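PDB 2WW8: CELL WALL surface anchor family protein from Streptococcus pneumoniae, which acts as the tip adhesin of the pneumococcal pilus, probably recognising host cells through an integrin I-type metal-binding domain. Local coordinates for residues A271-A276 / D367-Q372; K323-K328 / V332-K337; A356-K361 / S435-I440; V534-I539 / S554-I559. All coordinates share one frame; numbering follows the deposited sequence.

Contact 1: A271-A276 / D367-Q372. With CA (calcium ion), chain C.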
loop_
_atom_site.group_PDB
_atom_site.type_symbol
_atom_site.label_atom_id
_atom_site.label_comp_id
_atom_site.label_asym_id
_atom_site.label_seq_id
_atom_site.Cartn_x
_atom_site.Cartn_y
_atom_site.Cartn_z
ATOM N N ALA A 271 -23.482 22.265 8.039
ATOM C CA ALA A 271 -23.839 22.289 9.452
ATOM C C ALA A 271 -24.919 21.212 9.628
ATOM O O ALA A 271 -25.476 20.755 8.652
ATOM C CB ALA A 271 -24.436 23.665 9.763
ATOM N N LEU A 272 -25.252 20.838 10.865
ATOM C CA LEU A 272 -26.075 19.672 11.185
ATOM C C LEU A 272 -26.962 20.085 12.350
ATOM O O LEU A 272 -26.491 20.602 13.389
ATOM C CB LEU A 272 -25.179 18.475 11.575
ATOM C CG LEU A 272 -25.937 17.310 12.272
ATOM C CD1 LEU A 272 -26.903 16.630 11.263
ATOM C CD2 LEU A 272 -24.875 16.337 12.878
ATOM N N VAL A 273 -28.265 19.917 12.145
ATOM C CA VAL A 273 -29.227 20.182 13.201
ATOM C C VAL A 273 -30.012 18.884 13.406
ATOM O O VAL A 273 -30.773 18.469 12.515
ATOM C CB VAL A 273 -30.196 21.326 12.854
ATOM C CG1 VAL A 273 -31.289 21.541 13.965
ATOM C CG2 VAL A 273 -29.420 22.684 12.582
ATOM N N THR A 274 -29.877 18.305 14.595
ATOM C CA THR A 274 -30.696 17.170 14.981
ATOM C C THR A 274 -31.817 17.628 15.915
ATOM O O THR A 274 -31.575 18.441 16.835
ATOM C CB THR A 274 -29.826 16.103 15.623
ATOM O OG1 THR A 274 -28.963 15.568 14.590
ATOM C CG2 THR A 274 -30.685 14.923 16.194
ATOM N N TYR A 275 -33.030 17.131 15.679
ATOM C CA TYR A 275 -34.196 17.634 16.439
ATOM C C TYR A 275 -35.194 16.536 16.825
ATOM O O TYR A 275 -35.317 15.533 16.125
ATOM C CB TYR A 275 -34.984 18.734 15.734
ATOM C CG TYR A 275 -35.822 18.288 14.540
ATOM C CD1 TYR A 275 -35.216 18.036 13.298
ATOM C CD2 TYR A 275 -37.197 18.115 14.658
ATOM C CE1 TYR A 275 -35.984 17.664 12.189
ATOM C CE2 TYR A 275 -37.987 17.768 13.527
ATOM C CZ TYR A 275 -37.371 17.559 12.318
ATOM O OH TYR A 275 -38.159 17.139 11.270
ATOM N N ALA A 276 -35.956 16.820 17.871
ATOM C CA ALA A 276 -37.146 16.021 18.176
ATOM C C ALA A 276 -38.062 17.012 18.888
ATOM O O ALA A 276 -38.604 17.896 18.159
ATOM C CB ALA A 276 -36.830 14.695 18.933
ATOM N N ASP A 367 -32.873 28.217 9.168
ATOM C CA ASP A 367 -32.914 29.612 8.667
ATOM C C ASP A 367 -31.944 30.518 9.443
ATOM O O ASP A 367 -31.259 31.324 8.824
ATOM C CB ASP A 367 -34.356 30.126 8.832
ATOM C CG ASP A 367 -34.602 31.437 8.128
ATOM O OD1 ASP A 367 -34.015 31.693 7.073
ATOM O OD2 ASP A 367 -35.431 32.227 8.593
ATOM N N GLU A 368 -31.849 30.358 10.772
ATOM C CA GLU A 368 -30.894 31.113 11.586
ATOM C C GLU A 368 -29.441 30.893 11.170
ATOM O O GLU A 368 -28.684 31.856 10.955
ATOM C CB GLU A 368 -31.070 30.772 13.090
ATOM C CG GLU A 368 -30.059 31.395 14.008
ATOM C CD GLU A 368 -30.396 31.105 15.496
ATOM O OE1 GLU A 368 -31.180 30.198 15.872
ATOM O OE2 GLU A 368 -29.893 31.849 16.346
ATOM N N ILE A 369 -29.031 29.634 11.049
ATOM C CA ILE A 369 -27.674 29.329 10.598
ATOM C C ILE A 369 -27.364 29.957 9.227
ATOM O O ILE A 369 -26.326 30.583 9.066
ATOM C CB ILE A 369 -27.407 27.802 10.566
ATOM C CG1 ILE A 369 -27.433 27.307 12.022
ATOM C CG2 ILE A 369 -26.106 27.461 9.779
ATOM C CD1 ILE A 369 -27.418 25.815 12.081
ATOM N N LEU A 370 -28.225 29.743 8.240
ATOM C CA LEU A 370 -27.978 30.308 6.877
ATOM C C LEU A 370 -28.029 31.836 6.900
ATOM O O LEU A 370 -27.147 32.492 6.336
ATOM C CB LEU A 370 -29.016 29.725 5.942
ATOM C CG LEU A 370 -28.816 28.250 5.617
ATOM C CD1 LEU A 370 -30.067 27.752 4.926
ATOM C CD2 LEU A 370 -27.496 28.043 4.718
ATOM N N THR A 371 -29.000 32.409 7.621
ATOM C CA THR A 371 -29.071 33.859 7.706
ATOM C C THR A 371 -27.770 34.432 8.325
ATOM O O THR A 371 -27.199 35.432 7.872
ATOM C CB THR A 371 -30.388 34.309 8.438
ATOM O OG1 THR A 371 -31.517 33.909 7.629
ATOM C CG2 THR A 371 -30.401 35.852 8.517
ATOM N N GLN A 372 -27.337 33.820 9.421
ATOM C CA GLN A 372 -26.243 34.399 10.198
ATOM C C GLN A 372 -24.888 34.019 9.644
ATOM O O GLN A 372 -23.969 34.822 9.723
ATOM C CB GLN A 372 -26.321 33.959 11.645
ATOM C CG GLN A 372 -27.520 34.665 12.278
ATOM C CD GLN A 372 -27.563 34.335 13.729
ATOM O OE1 GLN A 372 -26.676 33.625 14.212
ATOM N NE2 GLN A 372 -28.575 34.815 14.436
HETATM CA CA CA C . -35.570 33.758 6.745
HETATM O O HOH W 1 -33.633 35.191 6.962
HETATM O O HOH W 2 -36.721 35.104 8.333
HETATM O O HOH W 3 -36.640 35.617 5.552
#
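Ile-369 lies against Val-273 and Ala-271 where helix 359-373 covers the edge strand 269-275 of a parallel five-stranded sheet, the helix-on-sheet layering of an integrin I-type (von Willebrand factor A) domain. The tight side is wholly apolar. With chi1 at -67° the two branches of Ile-369 divide the work: CG1 carries CD1 out to Val-273 CG2, 3.7 Å away, while CG2 settles against Ala-271 CB at 4.1 Å. The Val-273 and Ile-369 side chains run antiparallel alongside one another, and Val-228 of the adjoining strand touches both, so the packing continues into the sheet. Away from the strand the helix turns polar; Thr-371 and Gln-372 are exposed, whereas Asp-367 is buried and chelates a calcium ion through both carboxylate oxygens, OD2 lying 2.4 Å and OD1 2.6 Å from the metal. Asn-526, Asp-530 and three waters complete the site, and Tyr-532 also bonds to Asp-367 OD1. One calcium-bound water donates to Thr-371 OG1 at 2.6 Å. Thr-371 OG1 in turn donates to Asp-367 O at 2.9 Å, from 40° out of the carbonyl plane.

Contact 2: K323-K328 / V332-K337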
loop_
_atom_site.group_PDB
_atom_site.type_symbol
_atom_site.label_atom_id
_atom_site.label_comp_id
_atom_site.label_asym_id
_atom_site.label_seq_id
_atom_site.Cartn_x
_atom_site.Cartn_y
_atom_site.Cartn_z
ATOM N N LYS A 323 -22.601 25.097 13.323
ATOM C CA LYS A 323 -21.710 26.018 12.632
ATOM C C LYS A 323 -21.382 25.481 11.219
ATOM O O LYS A 323 -20.959 24.295 11.050
ATOM C CB LYS A 323 -20.462 26.151 13.486
ATOM C CG LYS A 323 -19.560 27.326 13.138
ATOM C CD LYS A 323 -18.196 27.241 13.842
ATOM C CE LYS A 323 -17.127 26.653 12.933
ATOM N NZ LYS A 323 -15.995 26.130 13.744
ATOM N N LEU A 324 -21.664 26.311 10.197
ATOM C CA LEU A 324 -21.286 26.013 8.796
ATOM C C LEU A 324 -19.773 25.903 8.776
ATOM O O LEU A 324 -19.079 26.822 9.254
ATOM C CB LEU A 324 -21.689 27.162 7.858
ATOM C CG LEU A 324 -23.167 27.104 7.465
ATOM C CD1 LEU A 324 -23.440 28.342 6.634
ATOM C CD2 LEU A 324 -23.447 25.813 6.731
ATOM N N THR A 325 -19.229 24.805 8.252
ATOM C CA THR A 325 -17.785 24.592 8.332
ATOM C C THR A 325 -17.296 23.848 7.083
ATOM O O THR A 325 -18.040 23.003 6.571
ATOM C CB THR A 325 -17.349 23.766 9.574
ATOM O OG1 THR A 325 -15.915 23.657 9.620
ATOM C CG2 THR A 325 -17.863 22.341 9.573
ATOM N N ASN A 326 -16.058 24.107 6.650
ATOM C CA ASN A 326 -15.385 23.264 5.652
ATOM C C ASN A 326 -14.020 22.795 6.159
ATOM O O ASN A 326 -13.173 22.290 5.413
ATOM C CB ASN A 326 -15.235 23.999 4.312
ATOM C CG ASN A 326 -14.307 25.222 4.429
ATOM O OD1 ASN A 326 -13.883 25.584 5.516
ATOM N ND2 ASN A 326 -13.955 25.831 3.308
ATOM N N ASP A 327 -13.785 22.983 7.452
ATOM C CA ASP A 327 -12.499 22.533 7.993
ATOM C C ASP A 327 -12.561 20.988 8.162
ATOM O O ASP A 327 -13.505 20.476 8.761
ATOM C CB ASP A 327 -12.303 23.208 9.364
ATOM C CG ASP A 327 -11.153 22.584 10.149
ATOM O OD1 ASP A 327 -11.333 21.544 10.834
ATOM O OD2 ASP A 327 -10.054 23.144 10.041
ATOM N N LYS A 328 -11.569 20.260 7.638
ATOM C CA LYS A 328 -11.551 18.787 7.699
ATOM C C LYS A 328 -11.703 18.157 9.097
ATOM O O LYS A 328 -12.385 17.128 9.274
ATOM C CB LYS A 328 -10.270 18.247 7.029
ATOM C CG LYS A 328 -10.199 18.512 5.496
ATOM C CD LYS A 328 -11.549 18.275 4.765
ATOM C CE LYS A 328 -11.444 18.616 3.249
ATOM N NZ LYS A 328 -12.660 18.221 2.476
ATOM N N VAL A 332 -14.951 15.909 10.493
ATOM C CA VAL A 332 -14.823 14.653 11.239
ATOM C C VAL A 332 -15.671 14.653 12.535
ATOM O O VAL A 332 -16.312 13.676 12.891
ATOM C CB VAL A 332 -13.360 14.265 11.548
ATOM C CG1 VAL A 332 -13.270 13.057 12.573
ATOM C CG2 VAL A 332 -12.618 13.943 10.243
ATOM N N GLU A 333 -15.637 15.783 13.228
ATOM C CA GLU A 333 -16.311 15.929 14.489
ATOM C C GLU A 333 -17.810 15.972 14.234
ATOM O O GLU A 333 -18.569 15.282 14.902
ATOM C CB GLU A 333 -15.755 17.187 15.153
ATOM C CG GLU A 333 -16.294 17.379 16.551
ATOM C CD GLU A 333 -15.816 18.686 17.191
ATOM O OE1 GLU A 333 -14.886 19.358 16.658
ATOM O OE2 GLU A 333 -16.443 19.031 18.222
ATOM N N LEU A 334 -18.231 16.718 13.212
ATOM C CA LEU A 334 -19.638 16.804 12.841
ATOM C C LEU A 334 -20.216 15.422 12.470
ATOM O O LEU A 334 -21.299 15.029 12.936
ATOM C CB LEU A 334 -19.803 17.887 11.775
ATOM C CG LEU A 334 -21.139 18.167 11.072
ATOM C CD1 LEU A 334 -21.086 19.457 10.206
ATOM C CD2 LEU A 334 -21.544 16.974 10.190
ATOM N N LYS A 335 -19.514 14.673 11.624
ATOM C CA LYS A 335 -20.010 13.345 11.255
ATOM C C LYS A 335 -20.074 12.446 12.494
ATOM O O LYS A 335 -20.956 11.623 12.546
ATOM C CB LYS A 335 -19.080 12.666 10.231
ATOM C CG LYS A 335 -19.205 13.231 8.785
ATOM C CD LYS A 335 -18.085 12.691 7.969
ATOM C CE LYS A 335 -18.291 11.299 7.598
ATOM N NZ LYS A 335 -17.037 10.853 6.912
ATOM N N ASN A 336 -19.162 12.528 13.468
ATOM C CA ASN A 336 -19.289 11.762 14.730
ATOM C C ASN A 336 -20.451 12.177 15.631
ATOM O O ASN A 336 -20.775 11.477 16.605
ATOM C CB ASN A 336 -18.025 11.862 15.588
ATOM C CG ASN A 336 -16.860 11.046 15.015
ATOM O OD1 ASN A 336 -17.082 10.048 14.328
ATOM N ND2 ASN A 336 -15.626 11.467 15.272
ATOM N N LYS A 337 -21.043 13.331 15.350
ATOM C CA LYS A 337 -22.210 13.796 16.112
ATOM C C LYS A 337 -23.504 13.336 15.509
ATOM O O LYS A 337 -24.560 13.411 16.179
ATOM C CB LYS A 337 -22.221 15.332 16.206
ATOM C CG LYS A 337 -21.167 15.604 17.297
ATOM C CD LYS A 337 -20.941 17.052 17.518
ATOM C CE LYS A 337 -21.776 17.464 18.710
ATOM N NZ LYS A 337 -21.680 18.982 18.810
#
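Val-332 meets Lys-328 one helical turn back, its N donating to Lys-328 O at 3.1 Å with an N-H...O angle of 163°. This bond belongs to the opening turn of helix 328-337. The valine side chain follows its own amide: chi1 of 170° leaves CG2 beside the backbone N, 3.3 Å from the same Lys-328 O, so a methyl group lies alongside the carbonyl to which the amide bonds. Glu-333, next along, turns to Tyr-321. Leu-334 then points back toward the preceding chain, and its CD1 comes within 4.4 Å of Thr-325 CG2. This is a light touch within a larger apolar patch, where Val-270, Ile-259 and Tyr-321 also pack on Leu-334. Lys-335 forms a salt bridge with Asp-260. Asn-336 N returns to Val-332 O at 3.1 Å, and Lys-337 N bonds to Leu-334 O at 3.0 Å while its amine pairs with Asp-318. The chain before the helix supplies its cap. Thr-325 OG1 accepts from Asp-327 N at 3.1 Å and is also hydrogen-bonded to the carboxylate of Asp-330, while Asp-327 OD1 receives the Asp-330 amide. The arrangement is a strand passing through an ST turn into a helix with an aspartate N-cap.

Contact 3: A356-K361 / S435-I440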
loop_
_atom_site.group_PDB
_atom_site.type_symbol
_atom_site.label_atom_id
_atom_site.label_comp_id
_atom_site.label_asym_id
_atom_site.label_seq_id
_atom_site.Cartn_x
_atom_site.Cartn_y
_atom_site.Cartn_z
ATOM N N ALA A 356 -40.629 13.850 20.596
ATOM C CA ALA A 356 -41.722 14.172 19.686
ATOM C C ALA A 356 -41.137 14.945 18.459
ATOM O O ALA A 356 -39.925 14.951 18.270
ATOM C CB ALA A 356 -42.762 15.056 20.391
ATOM N N THR A 357 -41.959 15.657 17.695
ATOM C CA THR A 357 -41.608 16.189 16.376
ATOM C C THR A 357 -41.926 17.684 16.298
ATOM O O THR A 357 -43.041 18.072 15.908
ATOM C CB THR A 357 -42.272 15.372 15.269
ATOM O OG1 THR A 357 -42.024 13.989 15.551
ATOM C CG2 THR A 357 -41.700 15.719 13.833
ATOM N N PHE A 358 -40.953 18.515 16.677
ATOM C CA PHE A 358 -41.146 19.983 16.654
ATOM C C PHE A 358 -40.464 20.580 15.406
ATOM O O PHE A 358 -39.389 21.145 15.467
ATOM C CB PHE A 358 -40.581 20.628 17.907
ATOM C CG PHE A 358 -40.988 22.067 18.142
ATOM C CD1 PHE A 358 -41.759 22.796 17.216
ATOM C CD2 PHE A 358 -40.684 22.642 19.363
ATOM C CE1 PHE A 358 -42.139 24.123 17.496
ATOM C CE2 PHE A 358 -41.064 23.971 19.666
ATOM C CZ PHE A 358 -41.778 24.732 18.738
ATOM N N THR A 359 -41.119 20.362 14.268
ATOM C CA THR A 359 -40.542 20.620 12.941
ATOM C C THR A 359 -40.243 22.120 12.809
ATOM O O THR A 359 -39.166 22.483 12.345
ATOM C CB THR A 359 -41.575 20.250 11.846
ATOM O OG1 THR A 359 -41.959 18.895 12.072
ATOM C CG2 THR A 359 -40.934 20.321 10.402
ATOM N N GLN A 360 -41.141 22.979 13.289
ATOM C CA GLN A 360 -40.938 24.421 13.122
ATOM C C GLN A 360 -39.642 24.943 13.706
ATOM O O GLN A 360 -38.927 25.784 13.151
ATOM C CB GLN A 360 -42.104 25.146 13.796
ATOM C CG GLN A 360 -42.075 26.618 13.549
ATOM C CD GLN A 360 -43.262 27.341 14.215
ATOM O OE1 GLN A 360 -44.107 26.759 14.942
ATOM N NE2 GLN A 360 -43.299 28.674 13.957
ATOM N N LYS A 361 -39.316 24.399 14.869
ATOM C CA LYS A 361 -38.130 24.815 15.591
ATOM C C LYS A 361 -36.853 24.418 14.824
ATOM O O LYS A 361 -35.842 25.149 14.803
ATOM C CB LYS A 361 -38.156 24.208 17.022
ATOM C CG LYS A 361 -37.010 24.680 17.965
ATOM C CD LYS A 361 -37.234 24.199 19.438
ATOM C CE LYS A 361 -36.319 25.039 20.389
ATOM N NZ LYS A 361 -36.510 24.646 21.817
ATOM N N SER A 435 -40.645 32.312 31.497
ATOM C CA SER A 435 -40.949 31.047 32.213
ATOM C C SER A 435 -40.537 29.775 31.471
ATOM O O SER A 435 -40.639 28.683 32.015
ATOM C CB SER A 435 -42.463 30.938 32.426
ATOM O OG SER A 435 -42.852 32.121 33.074
ATOM N N GLY A 436 -40.066 29.890 30.242
ATOM C CA GLY A 436 -39.521 28.753 29.541
ATOM C C GLY A 436 -40.409 28.391 28.378
ATOM O O GLY A 436 -41.629 28.669 28.392
ATOM N N GLU A 437 -39.795 27.745 27.392
ATOM C CA GLU A 437 -40.500 27.337 26.194
ATOM C C GLU A 437 -41.691 26.411 26.448
ATOM O O GLU A 437 -42.719 26.521 25.763
ATOM C CB GLU A 437 -39.506 26.638 25.278
ATOM C CG GLU A 437 -40.202 26.075 24.029
ATOM C CD GLU A 437 -39.210 25.935 22.859
ATOM O OE1 GLU A 437 -38.509 26.911 22.464
ATOM O OE2 GLU A 437 -39.123 24.769 22.447
ATOM N N HIS A 438 -41.537 25.475 27.390
ATOM C CA HIS A 438 -42.577 24.510 27.710
ATOM C C HIS A 438 -43.832 25.242 28.141
ATOM O O HIS A 438 -44.893 24.658 28.073
ATOM C CB HIS A 438 -42.149 23.576 28.857
ATOM C CG HIS A 438 -41.681 24.269 30.102
ATOM N ND1 HIS A 438 -42.442 24.331 31.256
ATOM C CD2 HIS A 438 -40.533 24.922 30.377
ATOM C CE1 HIS A 438 -41.768 24.968 32.200
ATOM N NE2 HIS A 438 -40.597 25.323 31.695
ATOM N N THR A 439 -43.741 26.499 28.589
ATOM C CA THR A 439 -44.973 27.198 28.999
ATOM C C THR A 439 -45.784 27.861 27.874
ATOM O O THR A 439 -46.950 28.328 28.074
ATOM C CB THR A 439 -44.720 28.304 30.094
ATOM O OG1 THR A 439 -43.993 29.377 29.484
ATOM C CG2 THR A 439 -44.020 27.790 31.362
ATOM N N ILE A 440 -45.180 27.964 26.696
ATOM C CA ILE A 440 -45.905 28.532 25.559
ATOM C C ILE A 440 -46.067 27.624 24.367
ATOM O O ILE A 440 -46.997 27.815 23.588
ATOM C CB ILE A 440 -45.253 29.801 25.012
ATOM C CG1 ILE A 440 -43.787 29.480 24.702
ATOM C CG2 ILE A 440 -45.522 30.990 26.030
ATOM C CD1 ILE A 440 -42.901 30.588 24.196
#
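Lys-361 and Glu-437 are brought together by two outstretched side chains: each holds CG trans to its own backbone nitrogen, chi1 being -174° in the lysine, and both run on extended from there. Approaching from opposite directions, they bridge the 11.2 Å between Lys-361 CA and Glu-437 CA. They meet in a salt bridge, with Lys-361 NZ 2.7 Å from Glu-437 OE2. Lys-361 NZ lies on the syn side, 30° out of the carboxylate plane, and is also 3.1 Å from Glu-437 OE1, nearer to OE2 than to OE1. Phe-358 also meets the carboxylate. Phe-358 CE2 lies 3.5 Å from Glu-437 OE2, which sits at the ring edge near the ring plane, with ring and carboxylate planes 74° apart; an oxygen placed there faces the slightly positive rim of hydrogens. Lys-361 CB is 3.6 Å above the plane of the Phe-358 ring, over its centre. Both charged ends have further partners, Thr-278 for the lysine and Tyr-394 for Glu-437 OE1. Next to the glutamate in sequence, Gly-436 O accepts from both Thr-439 N and Thr-439 OG1, the OG1 at 2.7 Å. The salt bridge thus joins the start of helix 359-373 to the long excursion before strand 442-443, consistent with an insertion folded onto the magnesium-bearing end of an integrin I-type domain.

Contact 4: V534-I539 / S554-I559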
loop_
_atom_site.group_PDB
_atom_site.type_symbol
_atom_site.label_atom_id
_atom_site.label_comp_id
_atom_site.label_asym_id
_atom_site.label_seq_id
_atom_site.Cartn_x
_atom_site.Cartn_y
_atom_site.Cartn_z
ATOM N N VAL A 534 -34.595 23.679 -0.751
ATOM C CA VAL A 534 -34.997 22.907 0.444
ATOM C C VAL A 534 -35.549 21.588 -0.097
ATOM O O VAL A 534 -36.583 21.606 -0.805
ATOM C CB VAL A 534 -36.116 23.633 1.225
ATOM C CG1 VAL A 534 -36.435 22.845 2.503
ATOM C CG2 VAL A 534 -35.650 25.071 1.583
ATOM N N PHE A 535 -34.876 20.509 0.285
ATOM C CA PHE A 535 -35.200 19.116 -0.081
ATOM C C PHE A 535 -35.647 18.349 1.178
ATOM O O PHE A 535 -35.020 18.493 2.220
ATOM C CB PHE A 535 -33.917 18.438 -0.569
ATOM C CG PHE A 535 -33.336 19.078 -1.789
ATOM C CD1 PHE A 535 -34.003 18.997 -3.009
ATOM C CD2 PHE A 535 -32.117 19.762 -1.719
ATOM C CE1 PHE A 535 -33.477 19.572 -4.196
ATOM C CE2 PHE A 535 -31.570 20.347 -2.931
ATOM C CZ PHE A 535 -32.271 20.284 -4.145
ATOM N N THR A 536 -36.716 17.571 1.088
ATOM C CA THR A 536 -37.267 16.832 2.203
ATOM C C THR A 536 -37.338 15.368 1.766
ATOM O O THR A 536 -37.951 14.983 0.733
ATOM C CB THR A 536 -38.671 17.361 2.571
ATOM O OG1 THR A 536 -38.556 18.784 2.782
ATOM C CG2 THR A 536 -39.198 16.735 3.894
ATOM N N VAL A 537 -36.657 14.541 2.540
ATOM C CA VAL A 537 -36.743 13.079 2.359
ATOM C C VAL A 537 -37.521 12.563 3.575
ATOM O O VAL A 537 -37.005 12.658 4.711
ATOM C CB VAL A 537 -35.330 12.458 2.246
ATOM C CG1 VAL A 537 -35.337 10.931 2.214
ATOM C CG2 VAL A 537 -34.638 12.937 0.936
ATOM N N GLY A 538 -38.762 12.133 3.341
ATOM C CA GLY A 538 -39.589 11.476 4.363
ATOM C C GLY A 538 -39.313 9.977 4.450
ATOM O O GLY A 538 -38.971 9.292 3.461
ATOM N N ILE A 539 -39.407 9.459 5.675
ATOM C CA ILE A 539 -39.204 8.028 5.899
ATOM C C ILE A 539 -40.545 7.423 6.359
ATOM O O ILE A 539 -40.910 7.527 7.532
ATOM C CB ILE A 539 -38.127 7.756 6.936
ATOM C CG1 ILE A 539 -36.770 8.290 6.449
ATOM C CG2 ILE A 539 -37.990 6.237 7.122
ATOM C CD1 ILE A 539 -35.892 8.628 7.649
ATOM N N SER A 554 -49.077 16.584 1.306
ATOM C CA SER A 554 -49.262 18.007 1.027
ATOM C C SER A 554 -48.439 18.875 1.971
ATOM O O SER A 554 -47.798 19.820 1.525
ATOM C CB SER A 554 -50.725 18.412 1.162
ATOM O OG SER A 554 -51.474 17.544 0.350
ATOM N N PHE A 555 -48.426 18.556 3.263
ATOM C CA PHE A 555 -47.697 19.329 4.238
ATOM C C PHE A 555 -46.186 19.311 3.957
ATOM O O PHE A 555 -45.535 20.350 4.067
ATOM C CB PHE A 555 -47.898 18.815 5.682
ATOM C CG PHE A 555 -46.933 19.421 6.617
ATOM C CD1 PHE A 555 -47.167 20.719 7.114
ATOM C CD2 PHE A 555 -45.751 18.747 6.931
ATOM C CE1 PHE A 555 -46.190 21.309 7.901
ATOM C CE2 PHE A 555 -44.793 19.329 7.723
ATOM C CZ PHE A 555 -45.015 20.630 8.233
ATOM N N MET A 556 -45.607 18.135 3.713
ATOM C CA MET A 556 -44.156 18.006 3.492
ATOM C C MET A 556 -43.717 18.703 2.195
ATOM O O MET A 556 -42.632 19.296 2.116
ATOM C CB MET A 556 -43.812 16.496 3.413
ATOM C CG MET A 556 -43.815 15.773 4.770
ATOM S SD MET A 556 -42.698 16.525 5.982
ATOM C CE MET A 556 -43.331 15.774 7.483
ATOM N N GLN A 557 -44.550 18.618 1.173
ATOM C CA GLN A 557 -44.319 19.418 -0.040
ATOM C C GLN A 557 -44.266 20.934 0.259
ATOM O O GLN A 557 -43.422 21.637 -0.333
ATOM C CB GLN A 557 -45.410 19.124 -1.057
ATOM C CG GLN A 557 -45.227 17.754 -1.748
ATOM C CD GLN A 557 -46.442 17.325 -2.565
ATOM O OE1 GLN A 557 -47.501 17.917 -2.446
ATOM N NE2 GLN A 557 -46.304 16.255 -3.357
ATOM N N SER A 558 -45.125 21.413 1.172
ATOM C CA SER A 558 -45.257 22.847 1.445
ATOM C C SER A 558 -44.100 23.298 2.316
ATOM O O SER A 558 -43.884 24.493 2.428
ATOM C CB SER A 558 -46.543 23.168 2.224
ATOM O OG SER A 558 -46.371 22.795 3.598
ATOM N N ILE A 559 -43.349 22.395 2.944
ATOM C CA ILE A 559 -42.120 22.866 3.596
ATOM C C ILE A 559 -40.883 22.457 2.830
ATOM O O ILE A 559 -39.816 22.288 3.413
ATOM C CB ILE A 559 -42.036 22.445 5.070
ATOM C CG1 ILE A 559 -42.051 20.906 5.214
ATOM C CG2 ILE A 559 -43.197 23.097 5.897
ATOM C CD1 ILE A 559 -41.354 20.399 6.453
HETATM O O HOH W 4 -38.279 20.510 4.818
#
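The beta-alpha-beta unit formed by strand 533-539, helix 549-558 and strand 566-569 brings Val-534 and Thr-536 against Met-556 and Ile-559, near the end of the helix. Thr-536 uses both its branches. With chi1 at -54°, CG2 is directed at the sulfur of Met-556, the distance from Thr-536 CG2 to Met-556 SD being 4.1 Å, and the two side chains cross at about a right angle. Met-556 is bent at chi2, and its CE lies in the plane of the Phe-555 ring, at the edge. The other branch, Thr-536 OG1, faces Ile-559 O but stays 3.8 Å from it, and a water fills the role of link, lying 2.7 Å from Thr-536 OG1 and 2.7 Å from Ile-559 O, to which it donates. Val-534 CG1 completes the seam, 3.5 Å from Ile-559 O. Within the helix, Ser-558 OG donates to Phe-555 O at 2.6 Å. Ser-560 OG bonds both Thr-536 OG1 and Met-556 O, the latter besides its weak backbone bond. The polar atoms of this buried contact, Ile-559 O just past the helix among them, are thus met by a water and a hydroxyl, beside the packing of threonine methyl on sulfur.

In the fold
All four contacts lie in one integrin I-type domain built on a parallel sheet. Contacts 1 and 4 use its strands 269-275 and 533-539, with centres 17 Å apart and no touch between them. Contact 2 falls, along the chain, between the two halves of contact 1, and the two meet where Leu-324 CG packs 3.8 Å from Ile-369 CG2. Contact 3 shares helix 359-373 with contact 1, their segments alternating in sequence, and Ala-276 O is hydrogen-bonded to Phe-358 N. Contact 4 comes last in the chain but reaches contact 3 through Thr-359 and Ile-559. Helix 359-373 therefore connects the sheet, the calcium site and the outlying excursion of 435-440.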